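Local coordinates for protein kappa-carrageenase (Pseudoalteromonas carrageenovora, PDB 1DYP) that catalyses the endohydrolysis of beta-1,4 linkages between galactose 4-sulfate and 3,6-anhydrogalactose in kappa-carrageenan, at residues A[149-154]-A[181-186]; A[115-120]-A[227-232]; A[4-9]-A[97-102]; A[45-50]-A[83-88]. The protein carries 1 engineered substitution. All blocks are in the same frame, centred on the assembly; numbering follows the deposited sequence.

In the fold
This chain is the catalytic domain of the enzyme, a family 16 glycoside hydrolase of the beta-sandwich type. Interaction 2 lies at its middle and pairs strands 113-120 and 225-233. Interaction 4, centred about 13 Å away, touches it through strand 75-95, a neighbour of strand 225-233; interaction 3, about 18 Å away, packs Tyr100 and Ala102 against its apolar side. Interaction 1 stands apart, its centre about 16 Å from that of interaction 2, on strands 151-162 and 181-183. Along the chain, interaction 4 is nested within interaction 3; both close before interaction 2 opens, with interaction 1 nested inside it. Contacts distant in sequence thus join the N-terminal segment and the strands near the catalytic residues.

Interaction 1. Residues A[149-154]-A[181-186]; sequences VRESDH and GYHLPF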
# COMPACT_ATOMS: atom_id res chain seq x y z
N VAL A 149 13.96 11.71 1.10
CA VAL A 149 12.93 11.37 2.07
C VAL A 149 11.59 12.08 1.88
O VAL A 149 10.55 11.52 2.22
CB VAL A 149 13.45 11.64 3.51
CG1 VAL A 149 13.50 13.14 3.78
CG2 VAL A 149 12.56 10.92 4.52
N ARG A 150 11.59 13.28 1.31
CA ARG A 150 10.34 13.99 1.12
C ARG A 150 9.60 13.68 -0.17
O ARG A 150 8.54 14.25 -0.44
CB ARG A 150 10.56 15.51 1.25
CG ARG A 150 10.99 15.91 2.65
CD ARG A 150 10.94 17.41 2.88
NE ARG A 150 11.32 17.73 4.25
CZ ARG A 150 11.19 18.92 4.82
NH1 ARG A 150 10.68 19.93 4.12
NH2 ARG A 150 11.56 19.11 6.08
N GLU A 151 10.14 12.77 -0.97
CA GLU A 151 9.47 12.39 -2.21
C GLU A 151 8.49 11.27 -1.91
O GLU A 151 8.89 10.21 -1.41
CB GLU A 151 10.49 11.92 -3.26
CG GLU A 151 9.89 11.61 -4.63
CD GLU A 151 9.24 12.82 -5.28
OE1 GLU A 151 9.65 13.96 -4.97
OE2 GLU A 151 8.33 12.64 -6.12
N SER A 152 7.22 11.50 -2.19
CA SER A 152 6.20 10.49 -1.95
C SER A 152 5.58 10.03 -3.26
O SER A 152 5.56 10.78 -4.24
CB SER A 152 5.10 11.04 -1.03
OG SER A 152 4.48 12.19 -1.59
N ASP A 153 5.09 8.80 -3.28
CA ASP A 153 4.45 8.25 -4.47
C ASP A 153 2.97 7.97 -4.21
O ASP A 153 2.59 7.50 -3.15
CB ASP A 153 5.16 6.98 -4.91
CG ASP A 153 6.59 7.23 -5.29
OD1 ASP A 153 6.82 8.09 -6.16
OD2 ASP A 153 7.47 6.57 -4.72
N HIS A 154 2.14 8.26 -5.20
CA HIS A 154 0.69 8.06 -5.12
C HIS A 154 0.42 7.43 -6.47
O HIS A 154 0.01 8.10 -7.42
CB HIS A 154 0.04 9.43 -4.95
CG HIS A 154 0.65 10.24 -3.85
ND1 HIS A 154 0.25 10.15 -2.54
CD2 HIS A 154 1.70 11.11 -3.86
CE1 HIS A 154 1.02 10.91 -1.78
NE2 HIS A 154 1.91 11.50 -2.56
N GLY A 181 4.02 11.59 -8.68
CA GLY A 181 5.14 11.81 -7.78
C GLY A 181 4.90 13.14 -7.09
O GLY A 181 4.38 14.07 -7.70
N TYR A 182 5.29 13.24 -5.82
CA TYR A 182 5.06 14.47 -5.08
C TYR A 182 6.19 14.79 -4.12
O TYR A 182 6.75 13.90 -3.47
CB TYR A 182 3.75 14.34 -4.30
CG TYR A 182 3.34 15.56 -3.49
CD1 TYR A 182 3.04 16.77 -4.12
CD2 TYR A 182 3.19 15.48 -2.11
CE1 TYR A 182 2.59 17.86 -3.39
CE2 TYR A 182 2.73 16.56 -1.37
CZ TYR A 182 2.43 17.75 -2.01
OH TYR A 182 1.94 18.81 -1.29
N HIS A 183 6.53 16.07 -4.03
CA HIS A 183 7.55 16.50 -3.10
C HIS A 183 6.80 17.04 -1.89
O HIS A 183 6.18 18.11 -1.95
CB HIS A 183 8.43 17.59 -3.73
CG HIS A 183 9.52 18.07 -2.82
ND1 HIS A 183 9.34 19.09 -1.91
CD2 HIS A 183 10.78 17.62 -2.64
CE1 HIS A 183 10.44 19.25 -1.21
NE2 HIS A 183 11.33 18.37 -1.63
N LEU A 184 6.85 16.29 -0.80
CA LEU A 184 6.15 16.68 0.42
C LEU A 184 6.71 17.96 1.01
O LEU A 184 7.92 18.21 0.98
CB LEU A 184 6.27 15.56 1.46
CG LEU A 184 5.67 14.20 1.10
CD1 LEU A 184 6.19 13.13 2.06
CD2 LEU A 184 4.16 14.27 1.15
N PRO A 185 5.83 18.82 1.56
CA PRO A 185 6.28 20.07 2.16
C PRO A 185 6.67 19.86 3.62
O PRO A 185 6.72 20.81 4.41
CB PRO A 185 5.06 20.97 2.00
CG PRO A 185 3.93 20.02 2.19
CD PRO A 185 4.37 18.82 1.36
N PHE A 186 6.96 18.61 3.96
CA PHE A 186 7.34 18.24 5.32
C PHE A 186 8.03 16.88 5.30
O PHE A 186 8.01 16.18 4.29
CB PHE A 186 6.08 18.16 6.19
CG PHE A 186 5.02 17.23 5.66
CD1 PHE A 186 5.14 15.85 5.82
CD2 PHE A 186 3.92 17.72 4.96
CE1 PHE A 186 4.18 14.98 5.30
CE2 PHE A 186 2.95 16.86 4.44
CZ PHE A 186 3.08 15.49 4.61
O HOH W 1 9.61 20.15 1.76
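Ser152 and Tyr182 form the hydrogen-bonded pair of a short antiparallel beta ladder in the family 16 fold. Ser152 N gives its hydrogen to Tyr182 O at 2.8 Å, and Tyr182 N returns one to Ser152 O at 2.9 Å. Beyond the ladder, Leu184 N reaches Arg150 O at 2.7 Å and keeps the chains together where strand 181-183 ends.

Packing is tight on the face that carries Ser152, Tyr182 and the neighbouring Leu184. The small Ser152 side chain leaves room for its partners: OG lies at the edge of the Tyr182 ring, 3.5 Å from Leu184 CD2, and shares a hydrogen bond with His154 NE2. Val208 and Val213 of adjoining strands continue the apolar cover. His154 ND1 is held by Val140 O, and both ring nitrogens of this buried imidazole therefore have partners.

Around Glu151 and His183 the opposite face is nearer solvent. Glu151 bends at its second torsion (chi2 62°), bringing CD to 3.3 Å from Tyr182 O; the absence of a side chain at Gly181 leaves room for the carboxylate. The contact is looser at its exposed end, by Pro185, where Arg150 is extended, a long flexible chain suited to the surface. Phe186 C lies over one face of its guanidinium, and a water at the edge joins Arg150 NH1, 2.6 Å away, to Leu184 O, 2.7 Å away.

Interaction 2. Residues A[115-120]-A[227-232]; sequences PAFWMY and LTLSQG
Trp118 and Ser230 meet through an indole hydrogen bond: NE1 gives its hydrogen to Ser230 OG at 2.9 Å, the oxygen lying 16° out of the ring plane. Trp118 holds CG between its backbone N and carbonyl carbon (chi1 55°), and the indole lies alongside Thr228, whose CB makes a CH-pi contact 4.0 Å from the five-membered ring centroid. Thr228 OG1 sits at the edge of the Tyr120 ring and is bonded to Asn226 O; the branched threonine thus serves two aromatic neighbours.

This antiparallel pair is mostly hydrocarbon on the face with Phe117, Leu227, Leu229 and Met119. Phe117 has CG anti to its backbone N (chi1 175°), its CD1 3.4 Å from Leu229 CD2 and its CE1 3.6 Å from Leu227 CD1. Selenomethionine Met119 adds its CE to Leu227 CD1. At the far end Gln231 lies beside Pro115, its NE2 bonded to Thr59.

An alanine in place of Trp118 would probably leave Ser230 OG without its indole donor and open a gap over Thr228. Trp118 also touches the nucleophile Glu137 and active-site Asp139, and the two faces differ accordingly: aromatic and hydroxyl groups toward the catalytic residues, largely apolar side chains toward the sandwich interior.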
# COMPACT_ATOMS: atom_id res chain seq x y z
N PRO A 115 6.50 2.91 4.18
CA PRO A 115 5.17 2.82 4.78
C PRO A 115 4.21 2.95 3.60
O PRO A 115 4.45 3.77 2.70
CB PRO A 115 5.12 4.04 5.69
CG PRO A 115 6.54 4.21 6.11
CD PRO A 115 7.30 3.97 4.82
N ALA A 116 3.15 2.17 3.59
CA ALA A 116 2.21 2.22 2.48
C ALA A 116 0.76 2.10 2.92
O ALA A 116 0.43 1.37 3.86
CB ALA A 116 2.53 1.11 1.48
N PHE A 117 -0.09 2.85 2.24
CA PHE A 117 -1.53 2.84 2.46
C PHE A 117 -2.00 2.61 1.03
O PHE A 117 -1.78 3.44 0.15
CB PHE A 117 -2.01 4.18 3.02
CG PHE A 117 -3.50 4.28 3.17
CD1 PHE A 117 -4.27 3.18 3.56
CD2 PHE A 117 -4.14 5.49 2.94
CE1 PHE A 117 -5.65 3.29 3.72
CE2 PHE A 117 -5.52 5.61 3.10
CZ PHE A 117 -6.27 4.51 3.49
N TRP A 118 -2.64 1.47 0.80
CA TRP A 118 -3.06 1.12 -0.54
C TRP A 118 -4.19 0.10 -0.51
O TRP A 118 -4.68 -0.28 0.55
CB TRP A 118 -1.86 0.54 -1.29
CG TRP A 118 -1.20 -0.63 -0.58
CD1 TRP A 118 -0.72 -0.64 0.70
CD2 TRP A 118 -0.96 -1.94 -1.11
NE1 TRP A 118 -0.20 -1.88 1.00
CE2 TRP A 118 -0.33 -2.69 -0.10
CE3 TRP A 118 -1.21 -2.54 -2.35
CZ2 TRP A 118 0.05 -4.03 -0.28
CZ3 TRP A 118 -0.83 -3.87 -2.53
CH2 TRP A 118 -0.21 -4.60 -1.50
N MSE A 119 -4.61 -0.33 -1.69
CA MSE A 119 -5.66 -1.32 -1.79
C MSE A 119 -5.40 -2.12 -3.06
O MSE A 119 -4.93 -1.58 -4.06
CB MSE A 119 -7.05 -0.67 -1.82
CG MSE A 119 -7.30 0.30 -2.97
SE MSE A 119 -8.94 1.30 -2.73
CE MSE A 119 -8.19 2.83 -1.80
N TYR A 120 -5.68 -3.41 -3.01
CA TYR A 120 -5.45 -4.25 -4.16
C TYR A 120 -6.44 -5.39 -4.23
O TYR A 120 -6.98 -5.82 -3.22
CB TYR A 120 -4.02 -4.80 -4.15
CG TYR A 120 -3.71 -5.79 -3.04
CD1 TYR A 120 -3.70 -5.40 -1.70
CD2 TYR A 120 -3.39 -7.12 -3.34
CE1 TYR A 120 -3.37 -6.30 -0.69
CE2 TYR A 120 -3.06 -8.02 -2.34
CZ TYR A 120 -3.05 -7.61 -1.02
OH TYR A 120 -2.70 -8.51 -0.03
N LEU A 227 -8.48 -2.94 1.45
CA LEU A 227 -7.76 -1.78 1.96
C LEU A 227 -6.61 -2.26 2.83
O LEU A 227 -6.81 -3.04 3.77
CB LEU A 227 -8.70 -0.90 2.77
CG LEU A 227 -8.16 0.50 3.07
CD1 LEU A 227 -7.81 1.22 1.77
CD2 LEU A 227 -9.22 1.27 3.85
N THR A 228 -5.41 -1.77 2.54
CA THR A 228 -4.23 -2.24 3.25
C THR A 228 -3.26 -1.18 3.77
O THR A 228 -3.03 -0.15 3.14
CB THR A 228 -3.44 -3.20 2.33
OG1 THR A 228 -4.36 -4.13 1.74
CG2 THR A 228 -2.38 -3.96 3.09
N LEU A 229 -2.70 -1.46 4.94
CA LEU A 229 -1.69 -0.62 5.57
C LEU A 229 -0.54 -1.59 5.77
O LEU A 229 -0.72 -2.67 6.34
CB LEU A 229 -2.19 -0.09 6.92
CG LEU A 229 -3.29 0.97 6.84
CD1 LEU A 229 -4.06 1.04 8.15
CD2 LEU A 229 -2.67 2.32 6.49
N SER A 230 0.64 -1.25 5.26
CA SER A 230 1.77 -2.16 5.40
C SER A 230 3.07 -1.43 5.21
O SER A 230 3.10 -0.33 4.67
CB SER A 230 1.67 -3.28 4.36
OG SER A 230 1.74 -2.75 3.04
N GLN A 231 4.16 -2.05 5.66
CA GLN A 231 5.47 -1.44 5.50
C GLN A 231 6.36 -2.43 4.76
O GLN A 231 6.58 -3.55 5.22
CB GLN A 231 6.06 -1.08 6.86
CG GLN A 231 7.40 -0.37 6.75
CD GLN A 231 7.74 0.40 8.00
OE1 GLN A 231 7.26 1.52 8.20
NE2 GLN A 231 8.57 -0.19 8.85
N GLY A 232 6.86 -2.00 3.60
CA GLY A 232 7.71 -2.87 2.82
C GLY A 232 9.18 -2.53 2.93
O GLY A 232 9.54 -1.47 3.44

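Interaction 3. Residues A[4-9]-A[97-102]; sequences PPIAKP and YGYYEA
Tyr99 receives three successive residues of the N-terminal segment on its ring. Ile6 lies over one face, CG1 4.2 Å from the centroid in a CH-pi contact, and its CD1 presses to 3.3 Å from Tyr99 CD1. Pro4 CB approaches CD2 of the same ring at 3.6 Å, and Pro5 CD comes equally near CE2. Proline and isoleucine offer compact hydrocarbon that needs no polar partner against an aromatic ring. Beside them, Glu101 OE1 lies in the plane of the Tyr99 ring at its edge and is 3.1 Å from Pro5 CG.

The second shell explains how these groups are placed. A type I beta turn from Pro4 to Ala7, closed by Ala7 N to Pro4 O at 3.0 Å, brings the three side chains to the same ring; Pro5 suits its second position, where phi is -61°. Tyr99 carries CG anti to its backbone N (chi1 -177°), with the ring beyond it against the turn, and Glu101 OE2 is held by the hydroxyl of Tyr264.

Farther out, Trp13 of strand 13-15 touches Pro4, Ile6 and Tyr99, with Trp268 and Asn198 alongside. The turn thus packs on strand 98-105 where that strand runs between strands 193-199 and 258-270, with backbone hydrogen bonds to both.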
# COMPACT_ATOMS: atom_id res chain seq x y z
N PRO A 4 -16.05 12.99 5.58
CA PRO A 4 -14.76 13.18 4.92
C PRO A 4 -14.46 14.65 4.65
O PRO A 4 -15.38 15.45 4.42
CB PRO A 4 -14.92 12.37 3.63
CG PRO A 4 -16.37 12.54 3.32
CD PRO A 4 -17.02 12.34 4.68
N PRO A 5 -13.18 15.03 4.67
CA PRO A 5 -12.73 16.41 4.44
C PRO A 5 -13.08 17.00 3.08
O PRO A 5 -13.11 18.22 2.92
CB PRO A 5 -11.22 16.32 4.67
CG PRO A 5 -10.91 14.93 4.21
CD PRO A 5 -12.02 14.13 4.84
N ILE A 6 -13.34 16.15 2.10
CA ILE A 6 -13.67 16.62 0.76
C ILE A 6 -15.17 16.80 0.58
O ILE A 6 -15.64 17.14 -0.51
CB ILE A 6 -13.16 15.66 -0.33
CG1 ILE A 6 -13.89 14.32 -0.22
CG2 ILE A 6 -11.66 15.46 -0.19
CD1 ILE A 6 -13.70 13.42 -1.42
N ALA A 7 -15.93 16.55 1.64
CA ALA A 7 -17.38 16.70 1.58
C ALA A 7 -17.73 18.14 1.24
O ALA A 7 -17.24 19.07 1.87
CB ALA A 7 -18.00 16.30 2.91
N LYS A 8 -18.58 18.31 0.23
CA LYS A 8 -19.01 19.64 -0.20
C LYS A 8 -20.31 19.98 0.52
O LYS A 8 -21.01 19.09 0.99
CB LYS A 8 -19.24 19.65 -1.72
CG LYS A 8 -18.05 19.20 -2.55
CD LYS A 8 -18.43 19.03 -4.01
CE LYS A 8 -17.28 18.44 -4.82
NZ LYS A 8 -17.67 18.18 -6.23
N PRO A 9 -20.64 21.27 0.62
CA PRO A 9 -21.88 21.68 1.30
C PRO A 9 -23.11 20.99 0.71
O PRO A 9 -23.34 21.04 -0.49
CB PRO A 9 -21.90 23.19 1.09
CG PRO A 9 -20.45 23.54 1.09
CD PRO A 9 -19.86 22.45 0.22
N TYR A 97 -15.11 2.30 -5.09
CA TYR A 97 -15.41 3.72 -5.02
C TYR A 97 -15.62 4.22 -3.60
O TYR A 97 -16.17 3.52 -2.75
CB TYR A 97 -16.65 4.03 -5.87
CG TYR A 97 -16.61 3.31 -7.19
CD1 TYR A 97 -15.47 3.35 -8.00
CD2 TYR A 97 -17.69 2.53 -7.61
CE1 TYR A 97 -15.40 2.62 -9.18
CE2 TYR A 97 -17.63 1.80 -8.80
CZ TYR A 97 -16.48 1.84 -9.57
OH TYR A 97 -16.39 1.09 -10.72
N GLY A 98 -15.15 5.44 -3.35
CA GLY A 98 -15.29 6.03 -2.04
C GLY A 98 -14.09 6.89 -1.69
O GLY A 98 -13.13 6.97 -2.45
N TYR A 99 -14.16 7.56 -0.54
CA TYR A 99 -13.05 8.38 -0.10
C TYR A 99 -12.35 7.63 1.01
O TYR A 99 -12.98 7.15 1.95
CB TYR A 99 -13.54 9.73 0.42
CG TYR A 99 -12.39 10.62 0.81
CD1 TYR A 99 -11.58 11.21 -0.15
CD2 TYR A 99 -12.08 10.83 2.15
CE1 TYR A 99 -10.48 11.98 0.20
CE2 TYR A 99 -10.98 11.60 2.52
CZ TYR A 99 -10.19 12.17 1.54
OH TYR A 99 -9.10 12.92 1.89
N TYR A 100 -11.03 7.52 0.89
CA TYR A 100 -10.21 6.81 1.86
C TYR A 100 -9.19 7.75 2.48
O TYR A 100 -8.62 8.59 1.79
CB TYR A 100 -9.45 5.67 1.19
CG TYR A 100 -10.31 4.69 0.43
CD1 TYR A 100 -10.84 5.01 -0.82
CD2 TYR A 100 -10.54 3.41 0.93
CE1 TYR A 100 -11.58 4.08 -1.55
CE2 TYR A 100 -11.27 2.48 0.21
CZ TYR A 100 -11.78 2.82 -1.02
OH TYR A 100 -12.48 1.88 -1.75
N GLU A 101 -8.94 7.59 3.77
CA GLU A 101 -7.98 8.44 4.44
C GLU A 101 -7.32 7.74 5.61
O GLU A 101 -7.97 7.03 6.37
CB GLU A 101 -8.67 9.72 4.92
CG GLU A 101 -7.79 10.66 5.71
CD GLU A 101 -8.54 11.92 6.11
OE1 GLU A 101 -8.95 12.68 5.20
OE2 GLU A 101 -8.71 12.15 7.32
N ALA A 102 -6.01 7.94 5.75
CA ALA A 102 -5.28 7.36 6.86
C ALA A 102 -4.35 8.44 7.40
O ALA A 102 -3.78 9.22 6.63
CB ALA A 102 -4.47 6.15 6.41

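Interaction 4. Residues A[45-50]-A[83-88]; sequences NENATV and YYTSGV
Asn47 packs against the backbone of Ser86 and Gly87 and can be followed outward from its first side-chain carbon. CB rests 3.3 Å from Ser86 O and 3.8 Å from Gly87 N. With CG anti to the carbonyl carbon (chi1 -77°), the next atom stays close to the same peptide, 3.7 Å from Ser86 O. The tip, a flat amide, reaches on to Thr85, whose side chain it meets at about a right angle; a short polar group suits this buried spot beside a hydroxyl and a peptide. Thr85 OG1 has its own hydrogen bond to Glu62, while Ser86 OG is held by Gln231 O and Thr59.

An alanine at Asn47 would keep CB on the Ser86 carbonyl but would probably open a gap beside Thr85 and take the amide away from its hydroxyl, which would keep Glu62.

The main chain of Asn47 sets a limit of its own. Its carbonyl O faces Gly87; a CB there would lie only 2.7 Å from Asn47 O, too close, and glycine therefore fits. Next along, the small methyl of Ala48 has CB 4.1 Å from Val88 O. The 3-10 turn that presents Asn47 is closed by Ala48 N to Asn45 O at 3.1 Å, and Glu46 on its outer side is a ligand of a cadmium ion.

Backbone bonds pair Thr85 with Lys60, Ser86 with Ser42 and Asn47 with Thr58. The arrangement is that of a short 3-10 turn leading into strand 48-51 and packed on strand 75-95, in the beta-sandwich of this family 16 hydrolase.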
# COMPACT_ATOMS: atom_id res chain seq x y z
N ASN A 45 2.18 -11.57 12.33
CA ASN A 45 1.13 -10.98 13.14
C ASN A 45 1.69 -10.16 14.30
O ASN A 45 1.15 -9.11 14.64
CB ASN A 45 0.22 -12.09 13.69
CG ASN A 45 -0.84 -11.56 14.63
OD1 ASN A 45 -1.61 -10.67 14.28
ND2 ASN A 45 -0.88 -12.11 15.84
N GLU A 46 2.79 -10.63 14.88
CA GLU A 46 3.38 -9.92 16.01
C GLU A 46 4.00 -8.58 15.62
O GLU A 46 4.30 -7.76 16.49
CB GLU A 46 4.43 -10.80 16.71
CG GLU A 46 5.74 -10.99 15.97
CD GLU A 46 6.78 -11.71 16.82
OE1 GLU A 46 6.57 -12.90 17.12
OE2 GLU A 46 7.79 -11.08 17.18
N ASN A 47 4.19 -8.36 14.32
CA ASN A 47 4.77 -7.10 13.86
C ASN A 47 3.70 -6.02 13.74
O ASN A 47 4.00 -4.87 13.40
CB ASN A 47 5.47 -7.29 12.51
CG ASN A 47 6.82 -7.97 12.66
OD1 ASN A 47 7.44 -8.37 11.68
ND2 ASN A 47 7.29 -8.08 13.89
N ALA A 48 2.46 -6.39 14.02
CA ALA A 48 1.35 -5.44 13.98
C ALA A 48 0.86 -5.29 15.42
O ALA A 48 0.34 -6.24 16.00
CB ALA A 48 0.24 -5.97 13.09
N THR A 49 1.04 -4.11 15.99
CA THR A 49 0.61 -3.88 17.35
C THR A 49 -0.24 -2.62 17.45
O THR A 49 -0.08 -1.69 16.68
CB THR A 49 1.81 -3.75 18.31
OG1 THR A 49 2.66 -2.68 17.88
CG2 THR A 49 2.60 -5.04 18.34
N VAL A 50 -1.16 -2.63 18.41
CA VAL A 50 -2.02 -1.48 18.62
C VAL A 50 -1.81 -1.03 20.05
O VAL A 50 -2.04 -1.78 21.00
CB VAL A 50 -3.50 -1.83 18.39
CG1 VAL A 50 -4.38 -0.64 18.77
CG2 VAL A 50 -3.72 -2.19 16.93
N TYR A 83 15.78 -11.82 5.22
CA TYR A 83 16.38 -11.19 6.39
C TYR A 83 15.53 -10.23 7.22
O TYR A 83 15.96 -9.79 8.28
CB TYR A 83 17.65 -10.49 5.92
CG TYR A 83 18.45 -11.37 4.99
CD1 TYR A 83 19.20 -12.43 5.49
CD2 TYR A 83 18.40 -11.19 3.60
CE1 TYR A 83 19.87 -13.30 4.63
CE2 TYR A 83 19.07 -12.05 2.74
CZ TYR A 83 19.79 -13.11 3.26
OH TYR A 83 20.45 -13.97 2.41
N TYR A 84 14.34 -9.92 6.73
CA TYR A 84 13.46 -9.00 7.45
C TYR A 84 12.01 -9.47 7.46
O TYR A 84 11.56 -10.13 6.52
CB TYR A 84 13.50 -7.60 6.82
CG TYR A 84 14.87 -6.97 6.78
CD1 TYR A 84 15.77 -7.29 5.76
CD2 TYR A 84 15.27 -6.09 7.78
CE1 TYR A 84 17.05 -6.73 5.74
CE2 TYR A 84 16.55 -5.54 7.77
CZ TYR A 84 17.43 -5.86 6.75
OH TYR A 84 18.70 -5.33 6.74
N THR A 85 11.30 -9.13 8.52
CA THR A 85 9.88 -9.45 8.62
C THR A 85 9.21 -8.10 8.81
O THR A 85 9.85 -7.15 9.25
CB THR A 85 9.54 -10.37 9.82
OG1 THR A 85 10.00 -9.78 11.04
CG2 THR A 85 10.18 -11.74 9.63
N SER A 86 7.94 -8.00 8.46
CA SER A 86 7.27 -6.72 8.62
C SER A 86 5.82 -6.86 9.03
O SER A 86 5.34 -7.97 9.27
CB SER A 86 7.38 -5.90 7.34
OG SER A 86 7.11 -4.53 7.60
N GLY A 87 5.12 -5.73 9.09
CA GLY A 87 3.73 -5.73 9.51
C GLY A 87 2.76 -5.28 8.44
O GLY A 87 3.07 -4.45 7.58
N VAL A 88 1.55 -5.83 8.51
CA VAL A 88 0.50 -5.52 7.56
C VAL A 88 -0.87 -5.63 8.22
O VAL A 88 -1.06 -6.39 9.18
CB VAL A 88 0.54 -6.49 6.35
CG1 VAL A 88 0.38 -7.93 6.83
CG2 VAL A 88 -0.57 -6.14 5.36